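PDB 4ER8: REP-associated tyrosine transposase from Escherichia coli, which binds hairpin-forming repetitive extragenic palindrome (REP) DNA and catalyses cleavage and recombination of the mosaic elements built from these repeats. Local coordinates for residues V113-I118 / F157-R162. Residues are numbered along the deposited sequence; the frame is centred on the assembly and turned at random.
With NI (nickel (II) ion), chain C; nucleotides of chain B.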
loop_
_atom_site.group_PDB
_atom_site.type_symbol
_atom_site.label_atom_id
_atom_site.label_comp_id
_atom_site.label_asym_id
_atom_site.label_seq_id
_atom_site.Cartn_x
_atom_site.Cartn_y
_atom_site.Cartn_z
ATOM N N VAL A 113 8.530 4.767 -3.915
ATOM C CA VAL A 113 7.967 3.874 -4.950
ATOM C C VAL A 113 8.854 2.608 -5.037
ATOM O O VAL A 113 8.344 1.495 -5.104
ATOM C CB VAL A 113 7.834 4.504 -6.368
ATOM C CG1 VAL A 113 7.451 3.436 -7.356
ATOM C CG2 VAL A 113 6.820 5.683 -6.457
ATOM N N ASP A 114 10.171 2.796 -5.036
ATOM C CA ASP A 114 11.133 1.731 -5.110
ATOM C C ASP A 114 10.854 0.792 -3.932
ATOM O O ASP A 114 10.733 -0.453 -4.093
ATOM C CB ASP A 114 12.554 2.281 -4.928
ATOM C CG ASP A 114 13.079 3.091 -6.133
ATOM O OD1 ASP A 114 12.486 3.166 -7.244
ATOM O OD2 ASP A 114 14.168 3.654 -5.938
ATOM N N TYR A 115 10.754 1.396 -2.746
ATOM C CA TYR A 115 10.541 0.646 -1.541
ATOM C C TYR A 115 9.327 -0.245 -1.735
ATOM O O TYR A 115 9.297 -1.398 -1.273
ATOM C CB TYR A 115 10.252 1.568 -0.380
ATOM C CG TYR A 115 10.194 0.786 0.907
ATOM C CD1 TYR A 115 11.313 0.686 1.746
ATOM C CD2 TYR A 115 9.031 0.124 1.292
ATOM C CE1 TYR A 115 11.253 -0.013 2.948
ATOM C CE2 TYR A 115 8.963 -0.585 2.514
ATOM C CZ TYR A 115 10.079 -0.648 3.323
ATOM O OH TYR A 115 10.026 -1.391 4.487
ATOM N N ILE A 116 8.310 0.297 -2.405
ATOM C CA ILE A 116 7.148 -0.491 -2.584
ATOM C C ILE A 116 7.461 -1.718 -3.438
ATOM O O ILE A 116 7.224 -2.839 -2.981
ATOM C CB ILE A 116 5.980 0.318 -3.112
ATOM C CG1 ILE A 116 5.362 1.097 -1.935
ATOM C CG2 ILE A 116 4.978 -0.634 -3.776
ATOM C CD1 ILE A 116 4.706 2.378 -2.286
ATOM N N TYR A 117 8.035 -1.501 -4.625
ATOM C CA TYR A 117 8.280 -2.587 -5.563
ATOM C C TYR A 117 9.356 -3.569 -5.089
ATOM O O TYR A 117 9.312 -4.740 -5.453
ATOM C CB TYR A 117 8.554 -2.080 -7.005
ATOM C CG TYR A 117 7.397 -1.261 -7.574
ATOM C CD1 TYR A 117 7.620 -0.093 -8.327
ATOM C CD2 TYR A 117 6.068 -1.631 -7.326
ATOM C CE1 TYR A 117 6.537 0.668 -8.815
ATOM C CE2 TYR A 117 5.004 -0.890 -7.816
ATOM C CZ TYR A 117 5.237 0.259 -8.543
ATOM O OH TYR A 117 4.147 0.980 -9.009
ATOM N N ILE A 118 10.308 -3.104 -4.285
ATOM C CA ILE A 118 11.313 -3.985 -3.694
ATOM C C ILE A 118 10.774 -4.836 -2.558
ATOM O O ILE A 118 11.367 -5.834 -2.165
ATOM C CB ILE A 118 12.489 -3.182 -3.160
ATOM C CG1 ILE A 118 13.430 -2.845 -4.305
ATOM C CG2 ILE A 118 13.270 -3.949 -2.128
ATOM C CD1 ILE A 118 14.268 -1.585 -4.014
ATOM N N PHE A 157 14.630 2.281 6.205
ATOM C CA PHE A 157 14.042 3.426 6.907
ATOM C C PHE A 157 12.689 2.973 7.423
ATOM O O PHE A 157 12.040 2.144 6.813
ATOM C CB PHE A 157 13.925 4.673 6.039
ATOM C CG PHE A 157 12.994 4.518 4.870
ATOM C CD1 PHE A 157 11.601 4.567 5.047
ATOM C CD2 PHE A 157 13.505 4.335 3.579
ATOM C CE1 PHE A 157 10.728 4.405 3.951
ATOM C CE2 PHE A 157 12.643 4.180 2.468
ATOM C CZ PHE A 157 11.248 4.216 2.662
ATOM N N SER A 158 12.293 3.471 8.583
ATOM C CA SER A 158 11.049 3.079 9.227
ATOM C C SER A 158 9.852 3.506 8.374
ATOM O O SER A 158 9.832 4.610 7.862
ATOM C CB SER A 158 10.976 3.715 10.609
ATOM O OG SER A 158 10.555 5.044 10.458
ATOM N N ALA A 159 8.856 2.622 8.264
ATOM C CA ALA A 159 7.914 2.611 7.145
ATOM C C ALA A 159 6.593 1.910 7.519
ATOM O O ALA A 159 5.847 1.456 6.647
ATOM C CB ALA A 159 8.557 1.889 5.994
ATOM N N GLY A 160 6.331 1.780 8.809
ATOM C CA GLY A 160 5.126 1.144 9.272
ATOM C C GLY A 160 5.125 -0.368 9.315
ATOM O O GLY A 160 4.131 -0.960 9.748
ATOM N N GLU A 161 6.207 -1.020 8.867
ATOM C CA GLU A 161 6.268 -2.503 8.965
ATOM C C GLU A 161 6.016 -3.041 10.392
ATOM O O GLU A 161 6.373 -2.403 11.407
ATOM C CB GLU A 161 7.574 -3.084 8.423
ATOM C CG GLU A 161 7.994 -2.632 7.006
ATOM C CD GLU A 161 7.343 -3.402 5.878
ATOM O OE1 GLU A 161 6.350 -4.138 6.096
ATOM O OE2 GLU A 161 7.825 -3.276 4.734
ATOM N N ARG A 162 5.392 -4.225 10.451
ATOM C CA ARG A 162 5.237 -4.951 11.706
ATOM C C ARG A 162 6.604 -5.243 12.330
ATOM O O ARG A 162 7.594 -5.449 11.609
ATOM C CB ARG A 162 4.393 -6.206 11.516
ATOM C CG ARG A 162 5.117 -7.398 11.037
ATOM C CD ARG A 162 4.172 -8.347 10.258
ATOM N NE ARG A 162 2.972 -8.635 11.008
ATOM C CZ ARG A 162 1.787 -8.892 10.475
ATOM N NH1 ARG A 162 1.616 -8.906 9.165
ATOM N NH2 ARG A 162 0.758 -9.126 11.278
HETATM NI NI NI C . 6.407 -4.555 3.857
ATOM P P DG B 4 1.368 2.460 19.510
ATOM O OP1 DG B 4 0.256 3.117 20.228
ATOM O OP2 DG B 4 2.705 2.250 20.105
ATOM O "O5'" DG B 4 0.781 1.035 19.110
ATOM C "C5'" DG B 4 -0.413 0.896 18.389
ATOM C "C4'" DG B 4 -0.420 -0.491 17.773
ATOM O "O4'" DG B 4 0.736 -0.552 16.897
ATOM C "C3'" DG B 4 -0.260 -1.674 18.736
ATOM O "O3'" DG B 4 -0.909 -2.774 18.166
ATOM C "C2'" DG B 4 1.246 -1.934 18.721
ATOM C "C1'" DG B 4 1.526 -1.711 17.241
ATOM N N9 DG B 4 2.925 -1.419 16.870
ATOM C C8 DG B 4 3.944 -0.989 17.681
ATOM N N7 DG B 4 5.077 -0.784 17.074
ATOM C C5 DG B 4 4.792 -1.096 15.752
ATOM C C6 DG B 4 5.629 -1.056 14.584
ATOM O O6 DG B 4 6.840 -0.725 14.536
ATOM N N1 DG B 4 4.966 -1.429 13.400
ATOM C C2 DG B 4 3.653 -1.767 13.361
ATOM N N2 DG B 4 3.189 -2.126 12.162
ATOM N N3 DG B 4 2.853 -1.814 14.438
ATOM C C4 DG B 4 3.479 -1.468 15.605
ATOM P P DA B 3 3.797 7.185 17.521
ATOM O OP1 DA B 3 2.383 7.232 17.897
ATOM O OP2 DA B 3 4.706 7.645 18.576
ATOM O "O5'" DA B 3 4.388 5.820 16.941
ATOM C "C5'" DA B 3 3.790 5.137 15.862
ATOM C "C4'" DA B 3 2.532 4.410 16.359
ATOM O "O4'" DA B 3 1.869 3.760 15.253
ATOM C "C3'" DA B 3 2.708 3.345 17.412
ATOM O "O3'" DA B 3 1.530 3.303 18.114
ATOM C "C2'" DA B 3 2.857 2.090 16.561
ATOM C "C1'" DA B 3 1.833 2.373 15.454
ATOM N N9 DA B 3 2.050 1.847 14.103
ATOM C C8 DA B 3 3.228 1.672 13.429
ATOM N N7 DA B 3 3.066 1.205 12.214
ATOM C C5 DA B 3 1.693 1.053 12.086
ATOM C C6 DA B 3 0.870 0.588 11.030
ATOM N N6 DA B 3 1.306 0.161 9.809
ATOM N N1 DA B 3 -0.456 0.617 11.262
ATOM C C2 DA B 3 -0.897 1.040 12.436
ATOM N N3 DA B 3 -0.221 1.467 13.492
ATOM C C4 DA B 3 1.071 1.461 13.237
#
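Tyr115 spends its hydroxyl on a carboxylate oxygen that is already a metal ligand: its OH donates to Glu161 OE2 at 2.9 Å, and that same OE2 sits 2.1 Å from the nickel ion. Glu161 OE1 also reaches nickel, at 2.3 Å, so the carboxylate chelates the ion through both oxygens. The tyrosine comes in on the anti lone pair of OE2, the one turned away from OE1, with its ring plane 42° from the carboxylate plane. Two torsions bring the groups together: CG of Tyr115 lies anti to the backbone N (chi1 -173°), which sends the ring off helix 106-122 straight at the loop, while Glu161 bends at chi2 to fold its carboxylate back to the metal. Along the ring, Phe157 meets Tyr115 at a slant; Tyr115 CD1 touches Phe157 CZ at 3.6 Å, and the planes are 41° apart. The methyl of Ala159 adds a lighter contact, its CB 4.0 Å from Tyr115 CZ. A phenylalanine at Tyr115 would probably keep the packing on Phe157 and Ala159, but OE2 would lose this hydroxyl and the site its probable attacking oxygen. The loop backbone also binds DNA bases: Gly160 O accepts from N2 of DG4 and N6 of DA3 of chain B, and Glu161 O takes N1 of DG4 at 2.6 Å. One short loop thus joins base contacts to the metal centre, consistent with a part in sequence recognition. His59, His61, Asn119 and His123 complete the nickel site, the two histidines of strand 59-65 being those of the HUH motif. Four residues before Asn119 on the same helix, Tyr115 probably holds the place of the nucleophilic tyrosine of a single-tyrosine (Y1) HUH nuclease, its hydroxyl beside the metal-bound Glu161.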